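Local structure of phosphoheptose isomerase (Neisseria gonorrhoeae, 5I01) at residues L50-G55 / D116-I121. The protein probably catalyses the zinc-dependent isomerization of sedoheptulose 7-phosphate to D-glycero-D-manno-heptose 7-phosphate, the first step in making the heptose of gonococcal lipooligosaccharide. The protein carries 1 engineered substitution. Sequence-based numbering, arbitrary orientation.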
loop_
_atom_site.group_PDB
_atom_site.type_symbol
_atom_site.label_atom_id
_atom_site.label_comp_id
_atom_site.label_asym_id
_atom_site.label_seq_id
_atom_site.Cartn_x
_atom_site.Cartn_y
_atom_site.Cartn_z
ATOM N N LEU A 50 -15.946 6.681 -1.809
ATOM C CA LEU A 50 -15.030 5.595 -2.139
ATOM C C LEU A 50 -14.457 5.843 -3.532
ATOM O O LEU A 50 -15.198 6.238 -4.431
ATOM C CB LEU A 50 -15.764 4.261 -2.109
ATOM C CG LEU A 50 -16.612 3.993 -0.864
ATOM C CD1 LEU A 50 -17.208 2.591 -0.952
ATOM C CD2 LEU A 50 -15.790 4.150 0.408
ATOM N N ALA A 51 -13.152 5.622 -3.705
ATOM C CA ALA A 51 -12.491 5.778 -5.008
ATOM C C ALA A 51 -11.826 4.475 -5.413
ATOM O O ALA A 51 -11.295 3.764 -4.560
ATOM C CB ALA A 51 -11.469 6.892 -4.956
ATOM N N CYS A 52 -11.869 4.154 -6.705
ATOM C CA CYS A 52 -11.142 3.000 -7.226
ATOM C C CYS A 52 -10.710 3.162 -8.693
ATOM O O CYS A 52 -11.266 3.981 -9.437
ATOM C CB CYS A 52 -11.977 1.734 -7.068
ATOM S SG CYS A 52 -13.347 1.605 -8.232
ATOM N N GLY A 53 -9.731 2.350 -9.090
ATOM C CA GLY A 53 -9.163 2.390 -10.430
ATOM C C GLY A 53 -7.944 1.490 -10.527
ATOM O O GLY A 53 -7.473 1.004 -9.494
ATOM N N ASN A 54 -7.453 1.263 -11.752
ATOM C CA ASN A 54 -6.265 0.412 -12.006
ATOM C C ASN A 54 -5.050 1.188 -12.517
ATOM O O ASN A 54 -5.199 2.184 -13.224
ATOM C CB ASN A 54 -6.595 -0.684 -13.041
ATOM C CG ASN A 54 -7.653 -1.657 -12.550
ATOM O OD1 ASN A 54 -7.488 -2.294 -11.512
ATOM N ND2 ASN A 54 -8.741 -1.774 -13.294
ATOM N N GLY A 55 -3.850 0.710 -12.187
ATOM C CA GLY A 55 -2.605 1.275 -12.731
ATOM C C GLY A 55 -2.365 2.703 -12.293
ATOM O O GLY A 55 -2.349 3.004 -11.097
ATOM N N ASP A 116 -23.682 7.395 -0.129
ATOM C CA ASP A 116 -22.233 7.513 -0.372
ATOM C C ASP A 116 -21.954 7.674 -1.864
ATOM O O ASP A 116 -22.862 7.579 -2.693
ATOM C CB ASP A 116 -21.466 6.281 0.141
ATOM C CG ASP A 116 -21.404 6.193 1.655
ATOM O OD1 ASP A 116 -21.577 7.225 2.339
ATOM O OD2 ASP A 116 -21.158 5.073 2.161
ATOM N N VAL A 117 -20.696 7.929 -2.202
ATOM C CA VAL A 117 -20.307 8.184 -3.576
ATOM C C VAL A 117 -19.118 7.312 -3.962
ATOM O O VAL A 117 -18.137 7.258 -3.238
ATOM C CB VAL A 117 -20.005 9.679 -3.785
ATOM C CG1 VAL A 117 -19.297 9.932 -5.105
ATOM C CG2 VAL A 117 -21.304 10.465 -3.722
ATOM N N LEU A 118 -19.250 6.614 -5.088
ATOM C CA LEU A 118 -18.167 5.889 -5.700
ATOM C C LEU A 118 -17.623 6.721 -6.841
ATOM O O LEU A 118 -18.373 7.117 -7.746
ATOM C CB LEU A 118 -18.648 4.548 -6.243
ATOM C CG LEU A 118 -17.635 3.677 -7.008
ATOM C CD1 LEU A 118 -16.464 3.312 -6.119
ATOM C CD2 LEU A 118 -18.276 2.418 -7.563
ATOM N N VAL A 119 -16.315 6.965 -6.800
ATOM C CA VAL A 119 -15.588 7.559 -7.901
ATOM C C VAL A 119 -14.826 6.445 -8.568
ATOM O O VAL A 119 -13.827 5.989 -8.042
ATOM C CB VAL A 119 -14.623 8.658 -7.426
ATOM C CG1 VAL A 119 -13.792 9.196 -8.589
ATOM C CG2 VAL A 119 -15.403 9.779 -6.742
ATOM N N GLY A 120 -15.300 6.003 -9.728
ATOM C CA GLY A 120 -14.650 4.931 -10.477
ATOM C C GLY A 120 -13.792 5.535 -11.563
ATOM O O GLY A 120 -14.287 6.318 -12.358
ATOM N N ILE A 121 -12.512 5.172 -11.601
ATOM C CA ILE A 121 -11.573 5.756 -12.555
ATOM C C ILE A 121 -11.111 4.665 -13.514
ATOM O O ILE A 121 -10.692 3.585 -13.080
ATOM C CB ILE A 121 -10.364 6.423 -11.865
ATOM C CG1 ILE A 121 -10.834 7.367 -10.749
ATOM C CG2 ILE A 121 -9.532 7.219 -12.879
ATOM C CD1 ILE A 121 -9.738 7.849 -9.829
HETATM O O HOH W 1 -8.802 1.626 -14.197
#
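Leu50 and Val119 grip each other in the middle of a parallel strand pair, where Val119 N donates a hydrogen bond of 2.7 Å to Leu50 O. Leu50 N in turn donates to Val117 O, Cys52 N to Val119 O and Ile121 N to Cys52 O: in the parallel pattern, the N and O of one residue (Leu50, then Cys52) reach two residues of the partner strand that lie two apart. The strands run side by side and nearly parallel, 12° between their directions.

Leu118 shows how a side chain exploits this frame. From CB, its CG extends anti to the backbone N (chi1 176°), and chi2 then carries CD1 back toward the partner strand. Leu118 CD1 lies 3.6 Å from Leu50 O. The same methyl, CD1 of Leu118, touches Leu50 CB at 4.2 Å. It also reaches Cys52 SG, 4.1 Å from Leu118 CD1, so one branch bridges two neighbours on the same face of the sheet. Ala51 and Val119 meet on the other face, CB to CB at 4.4 Å. Gly120, paired with Cys52, adds no side chain beside the sulfur.

The backbones stay together through Gly53 and part at Asn54, where a water accepts from Asn54 N and donates to Ile121 O. Here the chain turns into the loop that precedes helix 56-69; Asn54 and Gly55 are predicted to bind substrate, consistent with the SIS fold, which places its sugar-phosphate site at the C-terminal ends of the strands. Asn54 ND2 is hydrogen-bonded to Asn129 OD1, and Gly55 bonds Thr92 and Ser89 of a neighbouring subunit.

Within the five-stranded parallel sheet, strand 81-83 flanks segment 50-55 and strand 143-149 flanks segment 116-121, while helix 56-69 packs over Ala51 and Ile121.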